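WipB (Legionella pneumophila, PDB 5NNY) is a translocated Legionella Ser/Thr phosphatase effector that targets the host lysosomal nutrient-sensing machinery, represented here by its phosphatase domain. Local coordinates at residues A[74-79]-A[104-109]; A[14-19]-A[37-42]. All coordinates share one frame; numbering follows the deposited sequence.

Contact 1: A[74-79]-A[104-109]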
# COMPACT_ATOMS: atom_id res chain seq x y z
N GLN A 74 16.48 -17.86 -3.61
CA GLN A 74 16.58 -18.14 -2.18
C GLN A 74 15.52 -17.38 -1.40
O GLN A 74 14.96 -17.91 -0.43
CB GLN A 74 17.98 -17.82 -1.62
CG GLN A 74 18.04 -18.34 -0.17
CD GLN A 74 19.33 -18.11 0.59
OE1 GLN A 74 20.22 -17.39 0.17
NE2 GLN A 74 19.43 -18.76 1.74
N TYR A 75 15.23 -16.14 -1.81
CA TYR A 75 14.16 -15.40 -1.16
C TYR A 75 12.84 -16.17 -1.26
O TYR A 75 12.12 -16.30 -0.27
CB TYR A 75 14.01 -14.00 -1.77
CG TYR A 75 12.96 -13.20 -1.05
CD1 TYR A 75 13.25 -12.61 0.18
CD2 TYR A 75 11.67 -13.08 -1.55
CE1 TYR A 75 12.29 -11.89 0.88
CE2 TYR A 75 10.70 -12.36 -0.84
CZ TYR A 75 11.03 -11.77 0.36
OH TYR A 75 10.09 -11.06 1.07
N ASN A 76 12.52 -16.67 -2.45
CA ASN A 76 11.26 -17.39 -2.63
C ASN A 76 11.27 -18.72 -1.88
O ASN A 76 10.20 -19.19 -1.45
CB ASN A 76 10.98 -17.61 -4.12
CG ASN A 76 10.60 -16.32 -4.83
OD1 ASN A 76 10.28 -15.32 -4.20
ND2 ASN A 76 10.63 -16.36 -6.15
N ALA A 77 12.44 -19.34 -1.70
CA ALA A 77 12.53 -20.53 -0.84
C ALA A 77 12.22 -20.19 0.61
O ALA A 77 11.63 -21.00 1.34
CB ALA A 77 13.92 -21.15 -0.95
N LEU A 78 12.63 -19.00 1.07
CA LEU A 78 12.28 -18.60 2.43
C LEU A 78 10.78 -18.36 2.55
O LEU A 78 10.15 -18.78 3.52
CB LEU A 78 13.07 -17.36 2.85
CG LEU A 78 14.59 -17.49 2.98
CD1 LEU A 78 15.24 -16.16 3.34
CD2 LEU A 78 14.95 -18.56 4.01
N ILE A 79 10.19 -17.67 1.56
CA ILE A 79 8.75 -17.42 1.58
C ILE A 79 7.98 -18.74 1.66
O ILE A 79 6.97 -18.85 2.37
CB ILE A 79 8.34 -16.61 0.33
CG1 ILE A 79 9.01 -15.23 0.34
CG2 ILE A 79 6.81 -16.52 0.22
CD1 ILE A 79 8.57 -14.30 1.50
N ILE A 104 13.58 -3.46 -2.31
CA ILE A 104 12.96 -3.84 -3.58
C ILE A 104 11.54 -4.30 -3.32
O ILE A 104 11.28 -5.07 -2.39
CB ILE A 104 13.78 -4.93 -4.32
CG1 ILE A 104 13.28 -5.11 -5.76
CG2 ILE A 104 13.83 -6.25 -3.54
CD1 ILE A 104 14.25 -5.91 -6.65
N ASP A 105 10.61 -3.83 -4.17
CA ASP A 105 9.20 -4.11 -3.95
C ASP A 105 8.86 -5.58 -4.09
O ASP A 105 7.85 -6.02 -3.53
CB ASP A 105 8.32 -3.31 -4.91
CG ASP A 105 8.13 -1.88 -4.45
OD1 ASP A 105 8.34 -1.62 -3.24
OD2 ASP A 105 7.80 -1.01 -5.31
N TYR A 106 9.68 -6.34 -4.81
CA TYR A 106 9.44 -7.78 -4.94
C TYR A 106 9.30 -8.45 -3.58
O TYR A 106 8.50 -9.38 -3.43
CB TYR A 106 10.60 -8.43 -5.71
CG TYR A 106 10.33 -9.86 -6.11
CD1 TYR A 106 9.51 -10.14 -7.19
CD2 TYR A 106 10.88 -10.93 -5.39
CE1 TYR A 106 9.25 -11.45 -7.57
CE2 TYR A 106 10.62 -12.25 -5.76
CZ TYR A 106 9.82 -12.50 -6.85
OH TYR A 106 9.56 -13.78 -7.24
N PHE A 107 10.06 -8.00 -2.58
CA PHE A 107 10.09 -8.69 -1.29
C PHE A 107 8.74 -8.62 -0.60
O PHE A 107 8.21 -9.64 -0.13
CB PHE A 107 11.18 -8.10 -0.39
CG PHE A 107 12.60 -8.42 -0.83
CD1 PHE A 107 12.88 -9.51 -1.66
CD2 PHE A 107 13.65 -7.66 -0.35
CE1 PHE A 107 14.20 -9.81 -2.02
CE2 PHE A 107 14.97 -7.95 -0.69
CZ PHE A 107 15.25 -9.04 -1.53
N ILE A 108 8.14 -7.43 -0.55
CA ILE A 108 6.85 -7.27 0.12
C ILE A 108 5.74 -7.85 -0.74
O ILE A 108 4.75 -8.37 -0.22
CB ILE A 108 6.62 -5.79 0.50
CG1 ILE A 108 7.43 -5.49 1.77
CG2 ILE A 108 5.14 -5.47 0.70
CD1 ILE A 108 7.14 -4.20 2.45
N LEU A 109 5.90 -7.81 -2.07
CA LEU A 109 4.88 -8.41 -2.93
C LEU A 109 4.75 -9.91 -2.68
O LEU A 109 3.63 -10.45 -2.66
CB LEU A 109 5.20 -8.14 -4.40
CG LEU A 109 4.96 -6.72 -4.92
CD1 LEU A 109 5.45 -6.59 -6.37
CD2 LEU A 109 3.48 -6.36 -4.80
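Helices 74-79 and 105-109 run side by side in the same direction, their axes 11.1 Å apart and crossing at -20°, with Tyr75 nearest to Phe107 across the gap. Large side chains fill that spacing. Tyr75 reaches straight over: its CG lies anti to the backbone N (chi1 -176°), and the phenol ends on the far helix, where OH donates to the carbonyl O of Phe107 at 2.6 Å. The hydroxyl sits above the carbonyl plane, so it meets the carbonyl from the side and not along its axis. On the way the Tyr75 ring passes Phe107, whose CD1 stands 3.4 Å above the centre of one tyrosine face. The two rings cross obliquely, with centroids 4.3 Å apart. Phe107 is itself backed by Ile104, whose methyl CG2 lies over the centre of one phenylalanine face.

In the calcineurin-like phosphoesterase fold of this domain, helix 105-117 connects parallel strands 90-93 and 121-125 of the central sheet; helix 64-79, in a region predicted to form a coiled coil, packs along its first turns.

A second polar link lies beside the first. Asn76 ND2 donates to Tyr106 OH at 3.0 Å, nearly straight at 163°, with the hydroxyl almost in the amide plane. Asn76 OD1 approaches the edge of the Tyr106 ring near CE2. The same Tyr106 hydroxyl is hydrogen-bonded to Glu177 OE1, so two polar groups fix where the phenol ends.

Contact 2: A[14-19]-A[37-42]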
# COMPACT_ATOMS: atom_id res chain seq x y z
N ASN A 14 9.93 -1.57 3.77
CA ASN A 14 10.93 -2.32 4.52
C ASN A 14 10.36 -3.71 4.76
O ASN A 14 9.52 -3.91 5.65
CB ASN A 14 11.28 -1.60 5.82
CG ASN A 14 12.38 -2.30 6.63
OD1 ASN A 14 12.62 -3.49 6.48
ND2 ASN A 14 13.03 -1.54 7.51
N ALA A 15 10.80 -4.69 3.96
CA ALA A 15 10.21 -6.02 4.03
C ALA A 15 10.59 -6.73 5.32
O ALA A 15 9.81 -7.55 5.82
CB ALA A 15 10.61 -6.85 2.80
N LEU A 16 11.75 -6.42 5.90
CA LEU A 16 12.16 -7.05 7.15
C LEU A 16 11.34 -6.51 8.31
O LEU A 16 10.94 -7.27 9.20
CB LEU A 16 13.65 -6.82 7.43
CG LEU A 16 14.22 -7.34 8.76
CD1 LEU A 16 14.03 -8.87 8.98
CD2 LEU A 16 15.70 -6.98 8.87
N LEU A 17 11.10 -5.20 8.32
CA LEU A 17 10.19 -4.63 9.31
C LEU A 17 8.82 -5.29 9.22
O LEU A 17 8.25 -5.70 10.24
CB LEU A 17 10.09 -3.12 9.10
CG LEU A 17 9.05 -2.34 9.91
CD1 LEU A 17 9.22 -2.51 11.43
CD2 LEU A 17 9.09 -0.87 9.52
N PHE A 18 8.29 -5.42 7.99
CA PHE A 18 7.03 -6.14 7.76
C PHE A 18 7.09 -7.55 8.33
O PHE A 18 6.19 -7.97 9.07
CB PHE A 18 6.72 -6.17 6.26
CG PHE A 18 5.30 -6.58 5.92
CD1 PHE A 18 4.24 -6.31 6.78
CD2 PHE A 18 5.02 -7.22 4.72
CE1 PHE A 18 2.94 -6.69 6.43
CE2 PHE A 18 3.74 -7.60 4.38
CZ PHE A 18 2.69 -7.34 5.24
N LEU A 19 8.14 -8.31 7.99
CA LEU A 19 8.30 -9.64 8.56
C LEU A 19 8.31 -9.61 10.09
O LEU A 19 7.67 -10.44 10.74
CB LEU A 19 9.60 -10.28 8.05
CG LEU A 19 9.75 -11.76 8.46
CD1 LEU A 19 8.97 -12.63 7.50
CD2 LEU A 19 11.20 -12.19 8.47
N LYS A 37 18.34 -15.80 7.76
CA LYS A 37 18.59 -15.77 6.32
C LYS A 37 17.84 -14.61 5.66
O LYS A 37 18.39 -13.92 4.79
CB LYS A 37 18.16 -17.10 5.68
CG LYS A 37 19.16 -18.28 5.84
CD LYS A 37 18.59 -19.55 5.18
CE LYS A 37 19.59 -20.71 5.12
NZ LYS A 37 19.96 -21.24 6.46
N PHE A 38 16.58 -14.39 6.06
CA PHE A 38 15.79 -13.29 5.49
C PHE A 38 16.46 -11.95 5.75
O PHE A 38 16.63 -11.13 4.82
CB PHE A 38 14.38 -13.32 6.10
CG PHE A 38 13.39 -12.38 5.47
CD1 PHE A 38 13.50 -11.01 5.62
CD2 PHE A 38 12.30 -12.90 4.78
CE1 PHE A 38 12.56 -10.15 5.07
CE2 PHE A 38 11.36 -12.07 4.23
CZ PHE A 38 11.48 -10.69 4.37
N ALA A 39 16.85 -11.70 7.00
CA ALA A 39 17.50 -10.43 7.34
C ALA A 39 18.82 -10.26 6.57
O ALA A 39 19.15 -9.16 6.13
CB ALA A 39 17.75 -10.34 8.85
N GLU A 40 19.58 -11.36 6.43
CA GLU A 40 20.82 -11.31 5.65
C GLU A 40 20.57 -10.91 4.20
O GLU A 40 21.31 -10.09 3.63
CB GLU A 40 21.52 -12.68 5.67
CG GLU A 40 22.95 -12.61 5.11
CD GLU A 40 23.74 -13.86 5.31
OE1 GLU A 40 23.30 -14.74 6.09
OE2 GLU A 40 24.82 -13.96 4.68
N ILE A 41 19.58 -11.53 3.55
CA ILE A 41 19.26 -11.16 2.17
C ILE A 41 18.81 -9.71 2.12
O ILE A 41 19.24 -8.95 1.24
CB ILE A 41 18.19 -12.12 1.60
CG1 ILE A 41 18.81 -13.50 1.29
CG2 ILE A 41 17.55 -11.51 0.35
CD1 ILE A 41 17.78 -14.58 0.92
N TYR A 42 17.96 -9.31 3.07
CA TYR A 42 17.43 -7.95 3.06
C TYR A 42 18.53 -6.91 3.17
O TYR A 42 18.41 -5.82 2.60
CB TYR A 42 16.38 -7.75 4.18
CG TYR A 42 15.69 -6.44 3.96
CD1 TYR A 42 14.78 -6.30 2.91
CD2 TYR A 42 16.01 -5.31 4.70
CE1 TYR A 42 14.17 -5.07 2.63
CE2 TYR A 42 15.40 -4.07 4.44
CZ TYR A 42 14.50 -3.97 3.38
OH TYR A 42 13.89 -2.75 3.10
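Apolar packing carries most of this contact, between the first turns of helix 15-24 and the last turns of helix 32-42. The short segments run nearly antiparallel, at 160°, and Leu16 faces Ala39. Phe38 and Tyr42, one turn apart and both with CG anti to the backbone N, project toward helix 15-24. Leu19 meets Phe38 tip to tip: its CD2 methyl lies over the phenylalanine face in a CH-pi contact, 3.8 Å from the centroid and displaced toward the rim. Leu16 slides past Phe38 in the opposite sense, and its forked end straddles the small Ala39, with CD2 3.9 Å from Ala39 CB and CD1 nearly as close. Its CB rests against Tyr42 near CD2, while Ala15 CB lies 4.0 Å from Tyr42 CE1.

The two helices form a hairpin, with strand 28-29 at its turn, that follows strand 6-8, an edge strand of the central phosphoesterase sheet, and its Ala15 and Tyr42 side chains both touch Phe107 of helix 105-117.

Polar contacts gather where helix 15-24 begins. Asn14 is the N-cap: with CG anti to its own N, OD1 accepts from Leu17 N at 2.9 Å. The N-H...O line is nearly straight (173°), but the donor stands well above the plane of the side-chain carbonyl. The cap is packed against Tyr42, with its amide and the phenol ring almost parallel (6° between planes) and OD1 3.5 Å from Tyr42 CE2. The centre of one Tyr42 face also lies beneath the backbone N of Leu16. The phenol end packs closely against the backbone, Tyr42 OH 3.3 Å from Asn14 CA, and the same hydroxyl is hydrogen-bonded to Val103 N, just ahead of helix 105-117.

How the contacts relate
From the N terminus, the chain leaves strand 6-8, enters helix 15-24, turns through strand 28-29 and comes back along helix 32-42, where contact 2 closes the first loop. Helix 64-79 follows; the chain then passes strands 83-84 and 90-93 before helix 105-117 closes contact 1. The two loops are in series, neither enclosing nor crossing the other, yet the contacts are neighbours in space, their centres about 9 Å apart. Tyr75 CE1 lies 3.5 Å from Phe38 CE2, and Phe107 CB is equally close to Ala15 CB. The four helices thus share one packed core on the same side of the chain's centre.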